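PDB 3QO6: protease Do-like 1, chloroplastic from Arabidopsis thaliana, which is a thylakoid serine protease of the HtrA/Deg family, required at high temperature, and may degrade damaged proteins. Local coordinates for residues 231-236 with 328-333. Sequence-based numbering, arbitrary orientation.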
ATOM      1  N   THR B 231     -34.597 -14.554  24.544  1.00 74.55           N
ATOM      2  CA  THR B 231     -35.286 -15.244  23.470  1.00 76.89           C
ATOM      3  C   THR B 231     -35.946 -14.265  22.532  1.00 79.13           C
ATOM      4  O   THR B 231     -36.840 -13.486  22.919  1.00 82.98           O
ATOM      5  CB  THR B 231     -36.299 -16.275  24.030  1.00 76.69           C
ATOM      6  OG1 THR B 231     -35.570 -17.361  24.611  1.00 74.11           O
ATOM      7  CG2 THR B 231     -37.206 -16.811  22.932  1.00 73.73           C
ATOM      8  N   ARG B 232     -35.487 -14.316  21.285  1.00 77.10           N
ATOM      9  CA  ARG B 232     -35.968 -13.419  20.253  1.00 76.19           C
ATOM     10  C   ARG B 232     -36.693 -14.135  19.127  1.00 73.85           C
ATOM     11  O   ARG B 232     -36.272 -15.186  18.641  1.00 74.42           O
ATOM     12  CB  ARG B 232     -34.778 -12.619  19.703  1.00 85.05           C
ATOM     13  CG  ARG B 232     -33.999 -11.803  20.763  1.00 82.31           C
ATOM     14  CD  ARG B 232     -32.751 -11.188  20.153  1.00 86.10           C
ATOM     15  NE  ARG B 232     -32.236 -10.068  20.930  1.00 90.13           N
ATOM     16  CZ  ARG B 232     -32.988  -9.062  21.375  1.00 93.48           C
ATOM     17  NH1 ARG B 232     -34.296  -9.041  21.126  1.00 94.81           N
ATOM     18  NH2 ARG B 232     -32.435  -8.064  22.051  1.00 95.32           N
ATOM     19  N   PRO B 233     -37.786 -13.539  18.664  1.00 74.06           N
ATOM     20  CA  PRO B 233     -38.632 -14.075  17.586  1.00 71.76           C
ATOM     21  C   PRO B 233     -38.009 -14.056  16.189  1.00 69.33           C
ATOM     22  O   PRO B 233     -37.166 -13.225  15.899  1.00 70.26           O
ATOM     23  CB  PRO B 233     -39.852 -13.169  17.646  1.00 73.90           C
ATOM     24  CG  PRO B 233     -39.191 -11.806  17.981  1.00 74.00           C
ATOM     25  CD  PRO B 233     -38.197 -12.176  19.056  1.00 70.65           C
ATOM     26  N   ILE B 234     -38.436 -14.972  15.328  1.00 66.40           N
ATOM     27  CA  ILE B 234     -37.958 -14.984  13.961  1.00 65.52           C
ATOM     28  C   ILE B 234     -39.080 -15.324  13.023  1.00 65.39           C
ATOM     29  O   ILE B 234     -40.022 -16.003  13.416  1.00 66.37           O
ATOM     30  CB  ILE B 234     -36.865 -15.997  13.716  1.00 61.93           C
ATOM     31  CG1 ILE B 234     -37.437 -17.408  13.813  1.00 61.49           C
ATOM     32  CG2 ILE B 234     -35.742 -15.748  14.665  1.00 59.89           C
ATOM     33  CD1 ILE B 234     -36.454 -18.460  13.309  1.00 60.32           C
ATOM     34  N   LEU B 235     -38.957 -14.855  11.780  1.00 66.57           N
ATOM     35  CA  LEU B 235     -39.944 -15.105  10.724  1.00 67.26           C
ATOM     36  C   LEU B 235     -39.505 -16.352  10.022  1.00 68.73           C
ATOM     37  O   LEU B 235     -40.293 -17.044   9.377  1.00 68.72           O
ATOM     38  CB  LEU B 235     -39.925 -13.988   9.697  1.00 68.99           C
ATOM     39  CG  LEU B 235     -41.114 -13.045   9.551  1.00 68.01           C
ATOM     40  CD1 LEU B 235     -40.786 -12.072   8.436  1.00 69.38           C
ATOM     41  CD2 LEU B 235     -42.376 -13.800   9.213  1.00 64.46           C
ATOM     42  N   GLY B 236     -38.212 -16.622  10.138  1.00 69.50           N
ATOM     43  CA  GLY B 236     -37.679 -17.793   9.495  1.00 70.29           C
ATOM     44  C   GLY B 236     -37.390 -17.578   8.018  1.00 73.50           C
ATOM     45  O   GLY B 236     -37.670 -18.461   7.199  1.00 71.76           O
ATOM     46  N   VAL B 328     -48.222 -15.195   9.933  1.00 82.41           N
ATOM     47  CA  VAL B 328     -47.126 -16.019  10.392  1.00 82.29           C
ATOM     48  C   VAL B 328     -46.987 -15.838  11.888  1.00 83.08           C
ATOM     49  O   VAL B 328     -47.047 -14.717  12.389  1.00 81.74           O
ATOM     50  CB  VAL B 328     -45.812 -15.603   9.723  1.00 80.66           C
ATOM     51  CG1 VAL B 328     -44.709 -16.586  10.077  1.00 81.61           C
ATOM     52  CG2 VAL B 328     -46.002 -15.548   8.226  1.00 79.76           C
ATOM     53  N   THR B 329     -46.842 -16.938  12.612  1.00 84.61           N
ATOM     54  CA  THR B 329     -46.647 -16.837  14.059  1.00 85.76           C
ATOM     55  C   THR B 329     -45.155 -17.040  14.329  1.00 84.15           C
ATOM     56  O   THR B 329     -44.580 -18.100  14.048  1.00 81.68           O
ATOM     57  CB  THR B 329     -47.475 -17.878  14.856  1.00 84.64           C
ATOM     58  OG1 THR B 329     -48.079 -18.814  13.959  1.00 84.62           O
ATOM     59  CG2 THR B 329     -48.565 -17.183  15.646  1.00 88.05           C
ATOM     60  N   LEU B 330     -44.539 -16.002  14.873  1.00 82.44           N
ATOM     61  CA  LEU B 330     -43.120 -16.026  15.142  1.00 84.11           C
ATOM     62  C   LEU B 330     -42.675 -17.015  16.202  1.00 84.82           C
ATOM     63  O   LEU B 330     -43.226 -17.049  17.299  1.00 90.04           O
ATOM     64  CB  LEU B 330     -42.646 -14.611  15.504  1.00 84.01           C
ATOM     65  CG  LEU B 330     -42.775 -13.557  14.401  1.00 78.47           C
ATOM     66  CD1 LEU B 330     -44.113 -12.923  14.479  1.00 79.55           C
ATOM     67  CD2 LEU B 330     -41.724 -12.504  14.584  1.00 83.50           C
ATOM     68  N   GLU B 331     -41.667 -17.813  15.871  1.00 84.02           N
ATOM     69  CA  GLU B 331     -41.118 -18.796  16.798  1.00 84.60           C
ATOM     70  C   GLU B 331     -39.715 -18.396  17.205  1.00 84.30           C
ATOM     71  O   GLU B 331     -39.030 -17.668  16.484  1.00 85.21           O
ATOM     72  CB  GLU B 331     -41.032 -20.163  16.139  1.00 85.66           C
ATOM     73  CG  GLU B 331     -42.332 -20.648  15.579  1.00 91.60           C
ATOM     74  CD  GLU B 331     -42.117 -21.755  14.578  1.00 94.38           C
ATOM     75  OE1 GLU B 331     -43.107 -22.212  13.976  1.00 96.31           O
ATOM     76  OE2 GLU B 331     -40.951 -22.168  14.391  1.00 97.01           O
ATOM     77  N   PRO B 332     -39.254 -18.887  18.364  1.00 83.67           N
ATOM     78  CA  PRO B 332     -37.904 -18.557  18.825  1.00 80.65           C
ATOM     79  C   PRO B 332     -36.864 -19.008  17.818  1.00 78.58           C
ATOM     80  O   PRO B 332     -37.061 -19.989  17.113  1.00 76.51           O
ATOM     81  CB  PRO B 332     -37.791 -19.310  20.155  1.00 81.89           C
ATOM     82  CG  PRO B 332     -38.717 -20.467  19.977  1.00 82.90           C
ATOM     83  CD  PRO B 332     -39.906 -19.829  19.289  1.00 82.39           C
ATOM     84  N   LYS B 333     -35.758 -18.277  17.757  1.00 80.10           N
ATOM     85  CA  LYS B 333     -34.661 -18.588  16.847  1.00 82.71           C
ATOM     86  C   LYS B 333     -33.984 -19.848  17.392  1.00 83.13           C
ATOM     87  O   LYS B 333     -33.675 -19.900  18.588  1.00 82.65           O
ATOM     88  CB  LYS B 333     -33.693 -17.397  16.848  1.00 86.96           C
ATOM     89  CG  LYS B 333     -32.365 -17.556  16.110  1.00 88.92           C
ATOM     90  CD  LYS B 333     -31.363 -16.540  16.692  1.00 93.67           C
ATOM     91  CE  LYS B 333     -29.948 -16.625  16.104  1.00 95.21           C
ATOM     92  NZ  LYS B 333     -29.893 -16.176  14.682  1.00 95.51           N
TER
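Ile234 and Glu331 form the hydrogen-bonded pair of a short antiparallel ladder in the PDZ domain, where strand 233-234, which follows helix 214-227 in the chain, runs beside the end of strand 326-332. Ile234 N donates to Glu331 O at 3.0 Å; the return bond from Glu331 N to Ile234 O is weak, and that oxygen also receives a CA-H contact from Leu330. One step along, Lys333 N reaches Arg232 O at 3.3 Å. Pro233 and Pro332, the non-hydrogen-bonded pair, have no N-H to give.

The tight part centres on Ile234 and the leucines. In Ile234, chi1 of 69° puts CG1 between the backbone N and the carbonyl carbon, 3.1 Å from Glu331 O, while CG2, beside the backbone N, meets Lys333 CB at 3.4 Å. Toward the domain interior, Leu330 lays CD2 against Pro233 CB at 3.6 Å, and the Leu235 side chain crosses that of Val328 at about a right angle, CD2 meeting CG1 at 3.7 Å. Just past the ladder, backbone groups of Leu235 and Gly236 hydrogen-bond the bound peptide, consistent with the carboxylate-binding loop of PDZ domains.

The solvent side is looser. The end of Lys333 leads away, Arg232 turns off to a salt bridge with Asp97 of the protease domain, and Glu331 pairs with Lys266. Thr231 merely lies beside Pro332, its CG2 3.8 Å from Pro332 CB.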